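PDB 2B78: methyltransferase from Streptococcus mutans, which probably transfers methyl groups from S-adenosylmethionine and may bind RNA, its function not being established. Local coordinates for residues Asp113-Phe118 with Phe174-Asn179; Asn184-Asp189 with Arg248-Ala253. One frame throughout, in Å; residues are numbered along the deposited sequence.

Contact 1. Residues Asp113-Phe118 with Phe174-Asn179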
loop_
_atom_site.group_PDB
_atom_site.type_symbol
_atom_site.label_atom_id
_atom_site.label_comp_id
_atom_site.label_asym_id
_atom_site.label_seq_id
_atom_site.Cartn_x
_atom_site.Cartn_y
_atom_site.Cartn_z
ATOM N N ASP A 113 -11.280 0.107 -1.871
ATOM C CA ASP A 113 -11.156 0.328 -0.441
ATOM C C ASP A 113 -12.450 0.903 0.101
ATOM O O ASP A 113 -13.213 1.544 -0.622
ATOM C CB ASP A 113 -10.019 1.313 -0.139
ATOM C CG ASP A 113 -8.660 0.792 -0.564
ATOM O OD1 ASP A 113 -8.301 -0.329 -0.148
ATOM O OD2 ASP A 113 -7.945 1.508 -1.302
ATOM N N CYS A 114 -12.717 0.651 1.372
ATOM C CA CYS A 114 -13.893 1.233 1.964
ATOM C C CYS A 114 -13.370 2.199 3.014
ATOM O O CYS A 114 -12.443 1.880 3.774
ATOM C CB CYS A 114 -14.796 0.162 2.576
ATOM S SG CYS A 114 -14.267 -0.499 4.149
ATOM N N TYR A 115 -13.936 3.399 3.010
ATOM C CA TYR A 115 -13.577 4.447 3.946
ATOM C C TYR A 115 -14.865 4.895 4.608
ATOM O O TYR A 115 -15.513 5.827 4.142
ATOM C CB TYR A 115 -12.946 5.628 3.203
ATOM C CG TYR A 115 -11.480 5.464 2.864
ATOM C CD1 TYR A 115 -10.488 5.942 3.730
ATOM C CD2 TYR A 115 -11.079 4.851 1.676
ATOM C CE1 TYR A 115 -9.123 5.818 3.410
ATOM C CE2 TYR A 115 -9.721 4.719 1.355
ATOM C CZ TYR A 115 -8.756 5.210 2.226
ATOM O OH TYR A 115 -7.422 5.123 1.885
ATOM N N GLY A 116 -15.244 4.230 5.693
ATOM C CA GLY A 116 -16.477 4.604 6.360
ATOM C C GLY A 116 -17.679 4.239 5.509
ATOM O O GLY A 116 -17.877 3.070 5.169
ATOM N N ASP A 117 -18.474 5.241 5.148
ATOM C CA ASP A 117 -19.668 5.012 4.337
ATOM C C ASP A 117 -19.439 5.116 2.831
ATOM O O ASP A 117 -20.371 4.945 2.047
ATOM C CB ASP A 117 -20.764 5.995 4.736
ATOM C CG ASP A 117 -21.255 5.777 6.153
ATOM O OD1 ASP A 117 -21.648 4.634 6.480
ATOM O OD2 ASP A 117 -21.249 6.749 6.935
ATOM N N PHE A 118 -18.202 5.382 2.430
ATOM C CA PHE A 118 -17.867 5.526 1.019
ATOM C C PHE A 118 -16.815 4.523 0.558
ATOM O O PHE A 118 -16.027 4.015 1.359
ATOM C CB PHE A 118 -17.368 6.953 0.766
ATOM C CG PHE A 118 -18.402 8.008 1.042
ATOM C CD1 PHE A 118 -19.287 8.413 0.048
ATOM C CD2 PHE A 118 -18.516 8.571 2.313
ATOM C CE1 PHE A 118 -20.275 9.363 0.318
ATOM C CE2 PHE A 118 -19.499 9.519 2.589
ATOM C CZ PHE A 118 -20.378 9.912 1.588
ATOM N N PHE A 174 -12.928 13.840 5.994
ATOM C CA PHE A 174 -13.713 13.276 7.083
ATOM C C PHE A 174 -12.869 12.277 7.865
ATOM O O PHE A 174 -11.782 11.904 7.426
ATOM C CB PHE A 174 -14.989 12.608 6.540
ATOM C CG PHE A 174 -14.733 11.480 5.564
ATOM C CD1 PHE A 174 -14.582 10.167 6.015
ATOM C CD2 PHE A 174 -14.635 11.734 4.201
ATOM C CE1 PHE A 174 -14.333 9.115 5.110
ATOM C CE2 PHE A 174 -14.390 10.699 3.286
ATOM C CZ PHE A 174 -14.238 9.391 3.739
ATOM N N LEU A 175 -13.369 11.846 9.019
ATOM C CA LEU A 175 -12.641 10.909 9.861
ATOM C C LEU A 175 -13.114 9.471 9.708
ATOM O O LEU A 175 -14.279 9.213 9.389
ATOM C CB LEU A 175 -12.793 11.300 11.331
ATOM C CG LEU A 175 -12.384 12.699 11.797
ATOM C CD1 LEU A 175 -12.830 12.894 13.252
ATOM C CD2 LEU A 175 -10.889 12.880 11.649
ATOM N N ILE A 176 -12.185 8.540 9.906
ATOM C CA ILE A 176 -12.493 7.117 9.895
ATOM C C ILE A 176 -11.805 6.604 11.148
ATOM O O ILE A 176 -11.062 7.356 11.803
ATOM C CB ILE A 176 -11.977 6.381 8.614
ATOM C CG1 ILE A 176 -10.473 6.579 8.422
ATOM C CG2 ILE A 176 -12.752 6.881 7.381
ATOM C CD1 ILE A 176 -9.617 5.584 9.190
ATOM N N LEU A 177 -12.072 5.354 11.516
ATOM C CA LEU A 177 -11.467 4.780 12.700
ATOM C C LEU A 177 -10.603 3.610 12.266
ATOM O O LEU A 177 -10.968 2.873 11.344
ATOM C CB LEU A 177 -12.556 4.283 13.656
ATOM C CG LEU A 177 -12.285 4.270 15.162
ATOM C CD1 LEU A 177 -12.313 5.700 15.688
ATOM C CD2 LEU A 177 -13.352 3.437 15.872
ATOM N N GLU A 178 -9.449 3.457 12.915
ATOM C CA GLU A 178 -8.540 2.344 12.633
ATOM C C GLU A 178 -7.883 1.969 13.950
ATOM O O GLU A 178 -7.231 2.803 14.580
ATOM C CB GLU A 178 -7.455 2.736 11.627
ATOM C CG GLU A 178 -6.657 1.536 11.094
ATOM C CD GLU A 178 -5.376 1.948 10.385
ATOM O OE1 GLU A 178 -4.418 2.360 11.076
ATOM O OE2 GLU A 178 -5.325 1.858 9.140
ATOM N N ASN A 179 -8.055 0.711 14.358
ATOM C CA ASN A 179 -7.504 0.233 15.619
ATOM C C ASN A 179 -8.118 1.037 16.754
ATOM O O ASN A 179 -7.517 1.199 17.813
ATOM C CB ASN A 179 -5.986 0.398 15.634
ATOM C CG ASN A 179 -5.292 -0.475 14.614
ATOM O OD1 ASN A 179 -4.357 -0.033 13.940
ATOM N ND2 ASN A 179 -5.728 -1.724 14.502
#
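A beta hairpin with a two-residue loop, a type II' turn from Tyr115 to Phe118, presses its bend against strand 174-178, and Tyr115, Gly116, Phe174 and Ile176 make the join. The hairpin links strands 110-115 and 118-123 of a mixed sheet, and the turn is closed by Tyr115 N to Phe118 O (2.7 Å) and Phe118 N to Tyr115 O (3.2 Å). Gly116, with phi 70°, sits at the turn position where a positive phi is easiest for a residue without a side chain. Phe174 and Ile176, two residues apart and so on one face of their strand, both point at the bend. The Phe174 ring brings CZ to within 4.0 Å of Tyr115 CB and lies obliquely to the Tyr115 carbonyl, with CE1 3.6 Å from Tyr115 O. The phenol runs on past Ile176, its OH hydrogen-bonded to Thr193 OG1, while Val185 also packs on Tyr115. The branch of Ile176 that does the touching is CG2, held anti to the carbonyl carbon while CG1 lies between N and C (chi1 56°). This methyl lies near the plane of the Tyr115 ring, at its near edge, and ends 4.0 Å from Gly116 N.

Contact 2. Residues Asn184-Asp189 with Arg248-Ala253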
loop_
_atom_site.group_PDB
_atom_site.type_symbol
_atom_site.label_atom_id
_atom_site.label_comp_id
_atom_site.label_asym_id
_atom_site.label_seq_id
_atom_site.Cartn_x
_atom_site.Cartn_y
_atom_site.Cartn_z
ATOM N N ASN A 184 -7.863 11.465 9.786
ATOM C CA ASN A 184 -8.490 12.362 8.822
ATOM C C ASN A 184 -8.112 11.941 7.397
ATOM O O ASN A 184 -6.930 11.834 7.058
ATOM C CB ASN A 184 -8.038 13.807 9.101
ATOM C CG ASN A 184 -8.537 14.800 8.057
ATOM O OD1 ASN A 184 -7.875 15.052 7.046
ATOM N ND2 ASN A 184 -9.712 15.367 8.296
ATOM N N VAL A 185 -9.124 11.693 6.570
ATOM C CA VAL A 185 -8.898 11.277 5.192
ATOM C C VAL A 185 -9.687 12.122 4.197
ATOM O O VAL A 185 -10.579 12.898 4.572
ATOM C CB VAL A 185 -9.266 9.778 4.977
ATOM C CG1 VAL A 185 -8.455 8.896 5.931
ATOM C CG2 VAL A 185 -10.755 9.559 5.189
ATOM N N PHE A 186 -9.350 11.955 2.924
ATOM C CA PHE A 186 -9.992 12.684 1.837
ATOM C C PHE A 186 -10.002 11.754 0.627
ATOM O O PHE A 186 -9.007 11.085 0.355
ATOM C CB PHE A 186 -9.229 13.996 1.564
ATOM C CG PHE A 186 -7.720 13.870 1.606
ATOM C CD1 PHE A 186 -6.990 13.597 0.446
ATOM C CD2 PHE A 186 -7.031 14.046 2.800
ATOM C CE1 PHE A 186 -5.591 13.505 0.480
ATOM C CE2 PHE A 186 -5.634 13.956 2.850
ATOM C CZ PHE A 186 -4.913 13.687 1.689
ATOM N N LEU A 187 -11.121 11.713 -0.099
ATOM C CA LEU A 187 -11.259 10.800 -1.227
ATOM C C LEU A 187 -11.200 11.379 -2.627
ATOM O O LEU A 187 -11.162 10.618 -3.599
ATOM C CB LEU A 187 -12.570 10.011 -1.102
ATOM C CG LEU A 187 -12.709 9.075 0.093
ATOM C CD1 LEU A 187 -14.001 8.281 -0.046
ATOM C CD2 LEU A 187 -11.501 8.143 0.151
ATOM N N ASN A 188 -11.183 12.701 -2.757
ATOM C CA ASN A 188 -11.164 13.268 -4.097
ATOM C C ASN A 188 -10.112 14.354 -4.299
ATOM O O ASN A 188 -10.334 15.333 -5.015
ATOM C CB ASN A 188 -12.560 13.787 -4.437
ATOM C CG ASN A 188 -12.753 13.997 -5.920
ATOM O OD1 ASN A 188 -12.322 13.177 -6.733
ATOM N ND2 ASN A 188 -13.410 15.095 -6.286
ATOM N N ASP A 189 -8.954 14.166 -3.677
ATOM C CA ASP A 189 -7.860 15.123 -3.797
ATOM C C ASP A 189 -6.551 14.412 -4.155
ATOM O O ASP A 189 -5.780 14.015 -3.277
ATOM C CB ASP A 189 -7.719 15.908 -2.489
ATOM C CG ASP A 189 -6.501 16.810 -2.473
ATOM O OD1 ASP A 189 -5.993 17.158 -3.564
ATOM O OD2 ASP A 189 -6.058 17.180 -1.364
ATOM N N ARG A 248 1.550 19.796 6.963
ATOM C CA ARG A 248 1.166 20.457 8.211
ATOM C C ARG A 248 -0.304 20.295 8.589
ATOM O O ARG A 248 -0.631 19.649 9.584
ATOM C CB ARG A 248 1.495 21.953 8.165
ATOM C CG ARG A 248 2.981 22.278 7.987
ATOM C CD ARG A 248 3.333 23.605 8.663
ATOM N NE ARG A 248 4.730 24.003 8.487
ATOM C CZ ARG A 248 5.221 24.538 7.373
ATOM N NH1 ARG A 248 4.428 24.737 6.326
ATOM N NH2 ARG A 248 6.497 24.897 7.310
ATOM N N ALA A 249 -1.192 20.899 7.809
ATOM C CA ALA A 249 -2.616 20.822 8.111
ATOM C C ALA A 249 -3.145 19.388 8.170
ATOM O O ALA A 249 -3.939 19.048 9.057
ATOM C CB ALA A 249 -3.406 21.630 7.085
ATOM N N LEU A 250 -2.703 18.550 7.236
ATOM C CA LEU A 250 -3.153 17.155 7.169
ATOM C C LEU A 250 -2.684 16.335 8.353
ATOM O O LEU A 250 -3.319 15.352 8.724
ATOM C CB LEU A 250 -2.668 16.491 5.881
ATOM C CG LEU A 250 -3.143 17.134 4.576
ATOM C CD1 LEU A 250 -2.662 16.308 3.402
ATOM C CD2 LEU A 250 -4.662 17.222 4.577
ATOM N N SER A 251 -1.557 16.720 8.938
ATOM C CA SER A 251 -1.046 16.003 10.092
ATOM C C SER A 251 -1.791 16.471 11.340
ATOM O O SER A 251 -2.160 15.668 12.197
ATOM C CB SER A 251 0.462 16.250 10.240
ATOM O OG SER A 251 1.159 15.742 9.118
ATOM N N LEU A 252 -2.019 17.776 11.430
ATOM C CA LEU A 252 -2.721 18.363 12.567
ATOM C C LEU A 252 -4.127 17.778 12.732
ATOM O O LEU A 252 -4.633 17.615 13.861
ATOM C CB LEU A 252 -2.817 19.889 12.383
ATOM C CG LEU A 252 -1.508 20.685 12.407
ATOM C CD1 LEU A 252 -1.755 22.144 11.998
ATOM C CD2 LEU A 252 -0.905 20.611 13.802
ATOM N N ALA A 253 -4.749 17.461 11.600
ATOM C CA ALA A 253 -6.097 16.912 11.582
ATOM C C ALA A 253 -6.241 15.617 12.370
ATOM O O ALA A 253 -7.269 15.398 13.001
ATOM C CB ALA A 253 -6.550 16.697 10.157
#
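Asn184 and Phe186 meet Ala253 and Leu250 where the end of a beta hairpin strand, 181-185, and the loop after it pack on helix 247-257, a helix of the Rossmann-like methyltransferase fold that follows strand 237-242. In the first shell the methyl of Ala253 abuts Asn184, its CB 3.4 Å from Asn184 CB and 3.5 Å from Asn184 CG. With CG anti to the backbone N (chi1 174°), the Asn184 side chain has both its CB and its amide carbon beside that methyl, a tight fit in which the small alanine lets the strand come close: the CA atoms of Asn184 and Ala253 are 5.8 Å apart. One helical turn earlier, Leu250 reaches out with both methyls. The Leu250 and Phe186 side chains cross at about a right angle, and Phe186 CE2 lies 3.8 Å from Leu250 CD2, which approaches the ring obliquely.

The next shell touches both sides. His254, the residue after Ala253, hydrogen-bonds through NE2 to Asn184 O, while Tyr222 packs on Phe186 and the Phe186 backbone bonds to that of Thr193. Farther along the loop, Asp189 forms a salt bridge with Arg246, a residue of the S-adenosyl-L-homocysteine site (ligand absent from this chain) whose side chain is about 4 Å from that of Leu250. Thus the apolar contact borders the cofactor site, and the other Leu250 methyl, CD1, stands 3.9 Å from Phe186 CZ.

Overall arrangement
The two contacts show how one short hairpin can bridge separate parts of a fold. Their centres lie 13 Å apart, and both segments of contact 1 precede those of contact 2 along the chain. Strands 174-178 and 181-185 pair antiparallel, joined by the probable hydrogen bond from Val185 N to Phe174 O (2.8 Å). Contact 1 ties the first strand to the sheet containing 110-115 and 118-123; contact 2 ties the second to helix 247-257 of the methyltransferase fold. Leu187 packs on Tyr115 and Phe118, bringing the loop of contact 2 against the turn of contact 1. The hairpin therefore connects the five-stranded sheet that precedes it in the chain with the neighbourhood of the cofactor site.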